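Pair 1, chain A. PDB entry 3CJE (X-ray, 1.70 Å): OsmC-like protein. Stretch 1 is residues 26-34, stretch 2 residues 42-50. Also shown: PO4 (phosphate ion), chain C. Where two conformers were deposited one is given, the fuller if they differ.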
# COMPACT_ATOMS: atom_id res chain seq x y z
N LYS A 26 22.11 0.23 5.87
CA LYS A 26 21.68 -0.16 7.21
C LYS A 26 20.22 -0.51 7.28
O LYS A 26 19.85 -1.51 7.93
CB LYS A 26 21.96 0.98 8.17
CG LYS A 26 23.46 1.23 8.36
CD LYS A 26 23.68 2.43 9.22
CE LYS A 26 25.18 2.57 9.52
NZ LYS A 26 25.51 3.80 10.35
N MSE A 27 19.37 0.30 6.65
CA MSE A 27 17.92 0.04 6.63
C MSE A 27 17.27 0.28 5.26
O MSE A 27 16.05 0.24 5.14
CB MSE A 27 17.18 0.85 7.72
CG MSE A 27 17.39 0.37 9.18
SE MSE A 27 16.93 -1.47 9.53
CE MSE A 27 15.07 -1.25 10.04
N ARG A 28 18.08 0.54 4.23
CA ARG A 28 17.55 0.87 2.92
C ARG A 28 17.20 -0.40 2.17
O ARG A 28 17.99 -1.34 2.08
CB ARG A 28 18.58 1.67 2.12
CG ARG A 28 18.10 2.01 0.72
CD ARG A 28 19.05 2.99 0.06
NE ARG A 28 18.78 3.11 -1.38
CZ ARG A 28 18.06 4.08 -1.94
NH1 ARG A 28 17.56 5.04 -1.23
NH2 ARG A 28 17.88 4.08 -3.26
N ASN A 29 16.03 -0.38 1.53
CA ASN A 29 15.59 -1.49 0.73
C ASN A 29 15.41 -1.03 -0.70
O ASN A 29 14.68 -0.06 -0.93
CB ASN A 29 14.27 -2.03 1.28
CG ASN A 29 14.42 -2.58 2.66
OD1 ASN A 29 15.38 -3.30 2.94
ND2 ASN A 29 13.51 -2.19 3.54
N GLU A 30 16.05 -1.70 -1.65
CA GLU A 30 15.93 -1.32 -3.04
C GLU A 30 14.95 -2.26 -3.73
O GLU A 30 15.20 -3.47 -3.80
CB GLU A 30 17.31 -1.34 -3.69
CG GLU A 30 18.17 -0.20 -3.17
CD GLU A 30 19.58 -0.13 -3.77
OE1 GLU A 30 20.02 -1.10 -4.42
OE2 GLU A 30 20.26 0.91 -3.56
N LEU A 31 13.84 -1.68 -4.20
CA LEU A 31 12.65 -2.38 -4.58
C LEU A 31 12.47 -2.30 -6.09
O LEU A 31 12.11 -1.26 -6.60
CB LEU A 31 11.45 -1.76 -3.86
CG LEU A 31 11.60 -1.74 -2.33
CD1 LEU A 31 10.69 -0.78 -1.63
CD2 LEU A 31 11.52 -3.20 -1.80
N ASP A 32 12.71 -3.42 -6.78
CA ASP A 32 12.55 -3.54 -8.21
C ASP A 32 11.13 -4.03 -8.48
O ASP A 32 10.83 -5.21 -8.39
CB ASP A 32 13.56 -4.54 -8.76
CG ASP A 32 13.42 -4.81 -10.25
OD1 ASP A 32 12.68 -4.08 -11.01
OD2 ASP A 32 14.08 -5.82 -10.66
N VAL A 33 10.24 -3.09 -8.80
CA VAL A 33 8.82 -3.39 -9.04
C VAL A 33 8.56 -3.56 -10.51
O VAL A 33 9.14 -2.85 -11.36
CB VAL A 33 7.91 -2.25 -8.48
CG1 VAL A 33 6.43 -2.52 -8.76
CG2 VAL A 33 8.15 -2.04 -6.99
N ALA A 34 7.75 -4.56 -10.84
CA ALA A 34 7.29 -4.71 -12.21
C ALA A 34 5.78 -4.89 -12.27
O ALA A 34 5.22 -5.66 -11.48
CB ALA A 34 7.93 -5.93 -12.86
N ARG A 42 8.65 -1.59 -15.60
CA ARG A 42 9.48 -1.69 -14.42
C ARG A 42 9.70 -0.34 -13.78
O ARG A 42 9.81 0.67 -14.48
CB ARG A 42 10.84 -2.31 -14.76
CG ARG A 42 10.76 -3.79 -15.17
CD ARG A 42 12.00 -4.63 -14.79
NE ARG A 42 11.69 -6.07 -14.80
CZ ARG A 42 11.59 -6.87 -13.73
NH1 ARG A 42 11.78 -6.43 -12.49
NH2 ARG A 42 11.29 -8.16 -13.92
N PHE A 43 9.78 -0.33 -12.46
CA PHE A 43 9.99 0.88 -11.67
C PHE A 43 11.01 0.58 -10.57
O PHE A 43 10.89 -0.42 -9.89
CB PHE A 43 8.67 1.28 -11.02
CG PHE A 43 7.50 1.25 -11.97
CD1 PHE A 43 7.24 2.35 -12.77
CD2 PHE A 43 6.69 0.12 -12.09
CE1 PHE A 43 6.20 2.33 -13.67
CE2 PHE A 43 5.66 0.10 -12.97
CZ PHE A 43 5.41 1.22 -13.76
N ALA A 44 12.00 1.44 -10.40
CA ALA A 44 13.01 1.27 -9.35
C ALA A 44 12.58 2.16 -8.20
O ALA A 44 12.58 3.38 -8.32
CB ALA A 44 14.42 1.61 -9.85
N LEU A 45 12.22 1.55 -7.08
CA LEU A 45 11.80 2.29 -5.91
C LEU A 45 12.65 1.88 -4.71
O LEU A 45 13.52 1.00 -4.81
CB LEU A 45 10.31 2.07 -5.65
CG LEU A 45 9.38 2.35 -6.83
CD1 LEU A 45 7.90 1.97 -6.44
CD2 LEU A 45 9.51 3.78 -7.29
N ALA A 46 12.42 2.55 -3.59
CA ALA A 46 13.22 2.29 -2.41
C ALA A 46 12.48 2.77 -1.18
O ALA A 46 11.63 3.65 -1.26
CB ALA A 46 14.59 2.94 -2.53
N THR A 47 12.81 2.17 -0.06
CA THR A 47 12.37 2.68 1.26
C THR A 47 13.59 2.77 2.16
O THR A 47 14.62 2.12 1.92
CB THR A 47 11.30 1.79 1.93
OG1 THR A 47 11.84 0.46 2.20
CG2 THR A 47 10.04 1.65 1.07
N ASP A 48 13.48 3.56 3.22
CA ASP A 48 14.56 3.68 4.19
C ASP A 48 13.97 4.17 5.51
O ASP A 48 12.83 4.63 5.53
CB ASP A 48 15.61 4.65 3.68
CG ASP A 48 17.02 4.37 4.22
OD1 ASP A 48 17.19 3.61 5.21
OD2 ASP A 48 17.93 4.92 3.58
N GLU A 49 14.76 4.01 6.56
CA GLU A 49 14.49 4.51 7.91
C GLU A 49 15.78 5.11 8.48
O GLU A 49 16.89 4.57 8.29
CB GLU A 49 14.07 3.34 8.80
CG GLU A 49 12.79 3.62 9.58
CD GLU A 49 11.88 2.43 9.59
OE1 GLU A 49 12.20 1.49 10.35
OE2 GLU A 49 10.87 2.42 8.83
N GLY A 50 15.61 6.21 9.22
CA GLY A 50 16.71 7.09 9.73
C GLY A 50 16.34 8.57 9.50
O GLY A 50 15.29 8.88 8.90
P PO4 C . 20.84 3.74 5.12
O1 PO4 C . 22.12 2.95 4.91
O2 PO4 C . 21.06 4.75 6.23
O3 PO4 C . 19.75 2.84 5.65
O4 PO4 C . 20.52 4.44 3.80
O HOH W 1 13.19 0.70 4.75
O HOH W 2 17.69 6.12 1.24
O HOH W 3 9.80 -7.45 -9.85

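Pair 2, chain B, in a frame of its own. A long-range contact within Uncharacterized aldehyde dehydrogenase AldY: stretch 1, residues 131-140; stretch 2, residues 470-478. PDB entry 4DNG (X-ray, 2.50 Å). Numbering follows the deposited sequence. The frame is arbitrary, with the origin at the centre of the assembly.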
# COMPACT_ATOMS: atom_id res chain seq x y z
N ASP B 131 -11.77 5.46 -26.62
CA ASP B 131 -12.22 6.36 -27.67
C ASP B 131 -12.16 5.54 -28.92
O ASP B 131 -12.99 5.66 -29.80
CB ASP B 131 -11.26 7.55 -27.80
CG ASP B 131 -11.95 8.84 -28.23
OD1 ASP B 131 -12.79 9.37 -27.47
OD2 ASP B 131 -11.63 9.35 -29.32
N ILE B 132 -11.15 4.68 -28.99
CA ILE B 132 -10.97 3.82 -30.13
C ILE B 132 -12.15 2.91 -30.32
O ILE B 132 -12.70 2.37 -29.37
CB ILE B 132 -9.68 3.00 -29.98
CG1 ILE B 132 -8.45 3.91 -30.02
CG2 ILE B 132 -9.59 1.94 -31.07
CD1 ILE B 132 -7.16 3.22 -29.62
N GLU B 133 -12.54 2.77 -31.57
CA GLU B 133 -13.55 1.83 -31.97
C GLU B 133 -12.89 0.47 -31.89
O GLU B 133 -11.69 0.36 -32.06
CB GLU B 133 -14.07 2.11 -33.38
CG GLU B 133 -14.91 3.38 -33.48
CD GLU B 133 -15.35 3.67 -34.90
OE1 GLU B 133 -14.86 2.99 -35.83
OE2 GLU B 133 -16.19 4.57 -35.10
N GLY B 134 -13.69 -0.54 -31.57
CA GLY B 134 -13.28 -1.93 -31.69
C GLY B 134 -12.46 -2.36 -30.50
O GLY B 134 -12.07 -3.51 -30.35
N LYS B 135 -12.22 -1.40 -29.62
CA LYS B 135 -11.48 -1.59 -28.39
C LYS B 135 -12.39 -1.91 -27.20
O LYS B 135 -13.45 -1.30 -27.03
CB LYS B 135 -10.61 -0.36 -28.10
CG LYS B 135 -9.75 -0.48 -26.85
CD LYS B 135 -8.59 0.50 -26.86
CE LYS B 135 -7.50 -0.02 -25.94
NZ LYS B 135 -6.23 0.74 -26.07
N THR B 136 -11.98 -2.88 -26.38
CA THR B 136 -12.71 -3.29 -25.19
C THR B 136 -11.75 -3.33 -24.02
O THR B 136 -10.69 -3.95 -24.11
CB THR B 136 -13.34 -4.69 -25.35
OG1 THR B 136 -14.15 -4.71 -26.54
CG2 THR B 136 -14.22 -5.04 -24.16
N ASN B 137 -12.13 -2.65 -22.94
CA ASN B 137 -11.40 -2.67 -21.68
C ASN B 137 -12.14 -3.47 -20.61
O ASN B 137 -13.23 -3.10 -20.20
CB ASN B 137 -11.15 -1.24 -21.18
CG ASN B 137 -10.28 -0.44 -22.13
OD1 ASN B 137 -9.24 -0.90 -22.58
ND2 ASN B 137 -10.71 0.79 -22.42
N LYS B 138 -11.53 -4.57 -20.18
CA LYS B 138 -12.11 -5.47 -19.19
C LYS B 138 -11.24 -5.58 -17.95
O LYS B 138 -10.02 -5.75 -18.04
CB LYS B 138 -12.32 -6.85 -19.78
CG LYS B 138 -13.56 -6.97 -20.65
CD LYS B 138 -13.86 -8.42 -20.95
CE LYS B 138 -12.98 -8.92 -22.08
NZ LYS B 138 -13.50 -10.26 -22.52
N ILE B 139 -11.89 -5.50 -16.80
CA ILE B 139 -11.21 -5.61 -15.53
C ILE B 139 -11.68 -6.88 -14.83
O ILE B 139 -12.87 -7.15 -14.74
CB ILE B 139 -11.43 -4.36 -14.66
CG1 ILE B 139 -10.80 -3.14 -15.35
CG2 ILE B 139 -10.85 -4.56 -13.27
CD1 ILE B 139 -11.39 -1.81 -14.94
N TYR B 140 -10.71 -7.66 -14.38
CA TYR B 140 -10.97 -8.90 -13.68
C TYR B 140 -10.45 -8.82 -12.27
O TYR B 140 -9.46 -8.12 -11.99
CB TYR B 140 -10.30 -10.06 -14.37
CG TYR B 140 -10.76 -10.29 -15.77
CD1 TYR B 140 -10.34 -9.46 -16.80
CD2 TYR B 140 -11.60 -11.36 -16.08
CE1 TYR B 140 -10.75 -9.67 -18.10
CE2 TYR B 140 -12.02 -11.58 -17.39
CZ TYR B 140 -11.58 -10.73 -18.39
OH TYR B 140 -11.99 -10.92 -19.69
N VAL B 470 -6.10 -8.90 -6.63
CA VAL B 470 -5.52 -7.98 -7.59
C VAL B 470 -6.50 -7.59 -8.71
O VAL B 470 -7.41 -8.34 -9.10
CB VAL B 470 -4.18 -8.50 -8.13
CG1 VAL B 470 -4.41 -9.57 -9.20
CG2 VAL B 470 -3.34 -7.35 -8.67
N THR B 471 -6.34 -6.37 -9.20
CA THR B 471 -7.15 -5.89 -10.31
C THR B 471 -6.38 -6.16 -11.59
O THR B 471 -5.26 -5.65 -11.76
CB THR B 471 -7.48 -4.40 -10.12
OG1 THR B 471 -8.67 -4.29 -9.33
CG2 THR B 471 -7.70 -3.68 -11.45
N LYS B 472 -6.93 -6.99 -12.46
CA LYS B 472 -6.29 -7.27 -13.74
C LYS B 472 -7.04 -6.60 -14.89
O LYS B 472 -8.25 -6.78 -15.05
CB LYS B 472 -6.10 -8.78 -13.96
CG LYS B 472 -5.58 -9.18 -15.35
CD LYS B 472 -4.10 -8.91 -15.55
CE LYS B 472 -3.69 -9.00 -17.02
NZ LYS B 472 -2.27 -9.43 -17.22
N TRP B 473 -6.30 -5.86 -15.71
CA TRP B 473 -6.86 -5.11 -16.82
C TRP B 473 -6.39 -5.66 -18.14
O TRP B 473 -5.20 -5.89 -18.35
CB TRP B 473 -6.56 -3.62 -16.64
CG TRP B 473 -6.92 -2.75 -17.82
CD1 TRP B 473 -8.20 -2.46 -18.31
CD2 TRP B 473 -6.00 -2.00 -18.70
NE1 TRP B 473 -8.13 -1.63 -19.41
CE2 TRP B 473 -6.85 -1.31 -19.69
CE3 TRP B 473 -4.62 -1.84 -18.76
CZ2 TRP B 473 -6.30 -0.51 -20.68
CZ3 TRP B 473 -4.09 -1.03 -19.77
CH2 TRP B 473 -4.91 -0.38 -20.71
N ILE B 474 -7.34 -5.92 -19.04
CA ILE B 474 -7.02 -6.44 -20.36
C ILE B 474 -7.71 -5.61 -21.44
O ILE B 474 -8.92 -5.41 -21.37
CB ILE B 474 -7.41 -7.93 -20.48
CG1 ILE B 474 -6.73 -8.74 -19.36
CG2 ILE B 474 -7.08 -8.47 -21.88
CD1 ILE B 474 -7.30 -10.12 -19.17
N SER B 475 -6.94 -5.11 -22.41
CA SER B 475 -7.50 -4.47 -23.61
C SER B 475 -7.44 -5.41 -24.79
O SER B 475 -6.37 -5.94 -25.10
CB SER B 475 -6.73 -3.19 -23.97
OG SER B 475 -6.65 -2.33 -22.86
N ILE B 476 -8.59 -5.63 -25.44
CA ILE B 476 -8.63 -6.39 -26.70
C ILE B 476 -8.98 -5.48 -27.89
O ILE B 476 -9.73 -4.52 -27.74
CB ILE B 476 -9.56 -7.64 -26.65
CG1 ILE B 476 -11.02 -7.29 -26.98
CG2 ILE B 476 -9.45 -8.38 -25.32
CD1 ILE B 476 -11.43 -7.48 -28.43
N GLN B 477 -8.43 -5.82 -29.06
CA GLN B 477 -8.58 -5.02 -30.27
C GLN B 477 -9.17 -5.86 -31.38
O GLN B 477 -8.73 -6.99 -31.60
CB GLN B 477 -7.20 -4.52 -30.71
CG GLN B 477 -7.23 -3.25 -31.54
CD GLN B 477 -7.59 -2.04 -30.69
OE1 GLN B 477 -6.90 -1.72 -29.72
NE2 GLN B 477 -8.68 -1.38 -31.05
N LYS B 478 -10.17 -5.31 -32.07
CA LYS B 478 -10.73 -5.90 -33.30
C LYS B 478 -10.18 -5.19 -34.53
O LYS B 478 -9.16 -5.58 -35.08
CB LYS B 478 -12.26 -5.80 -33.31
CG LYS B 478 -12.95 -6.63 -32.25
CD LYS B 478 -14.25 -5.98 -31.81
CE LYS B 478 -14.55 -6.31 -30.36
NZ LYS B 478 -15.40 -5.26 -29.73

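Both pairs are two-stranded antiparallel ladders, and 14 central residues superpose with an RMSD of 0.6 Å over N, CA and C. The N-to-C directions of the strands make angles of 156° in pair 1 and 158° in pair 2, with closest axial approaches of 4.5 and 4.6 Å. The buried surface is also nearly equal, 788 and 787 Å², although the strands of pair 1 lie close in sequence and those of pair 2 are more than 300 residues apart.

The hydrogen-bonding register is common to both. N29(A) matches T136(B) and T47(A) matches I476(B); each is a hydrogen-bonded pair, with N29(A) N to T47(A) O at 2.9 Å and T136(B) N to I476(B) O at 3.1 Å, and each bond has its reciprocal. Two residues further on, L31(A)–L45(A) corresponds to K138(B)–I474(B), and beyond that V33(A)–F43(A) corresponds to Y140(B)–K472(B). Between these rungs the main chains approach through CA-H...O contacts, such as A46(A) CA to N29(A) O at 3.1 Å and the matching S475(B) CA to T136(B) O at 3.3 Å.

The side chains on this frame differ most in character. On the face carrying N29(A), L31(A), V33(A), F43(A), L45(A) and T47(A), pair 1 builds a largely apolar surface: L31(A) CD1 reaches T47(A) CG2 at 3.7 Å, and V33(A) CG2 meets L45(A) CD1 at 4.1 Å. The equivalent face of pair 2 has lysines at the positions of L31(A) and F43(A). Its apolar contact comes instead from Y140(B), whose CE1 lies 3.6 Å from I474(B) CD1; the aromatic residue is thus on the first strand, at the position of V33(A), whereas in pair 1 it is F43(A) on the second.

The opposite face shows another exchange. In pair 1, E30(A) faces the small A46(A), and D32(A) forms a salt bridge to R42(A), two residues from its direct partner A44(A) and on the same face; D32(A) OD1 lies 2.9 Å from R42(A) NH1, in a weak hydrogen bond. The matching positions I139(B) and T471(B) make the same diagonal approach without charge, CG2 to CG2 at 3.7 Å. W473(B) lies at the position of A44(A) and makes a side-chain contact with its partner, its CD1 4.0 Å from I139(B) CG1, whereas the A44(A) side chain comes no nearer than 4.9 Å to the first stretch. At the E30(A)–A46(A) position, N137(B) and S475(B) are joined by a side-chain hydrogen bond, S475(B) OG to N137(B) OD1 at 3.0 Å, although the serine oxygen is less surely placed.

Where the first stretch enters the ladder, the solutions diverge again. M27(A), a selenomethionine, packs its CB 3.8 Å from E49(A) O, and a water bridges R28(A) NH1 and D48(A) OD2 at 2.7 and 2.6 Å. G134(B) occupies the M27(A) position with positive phi and offers its carbonyl instead: K478(B) N donates to G134(B) O at 3.1 Å, adding a main-chain bond to the shared register.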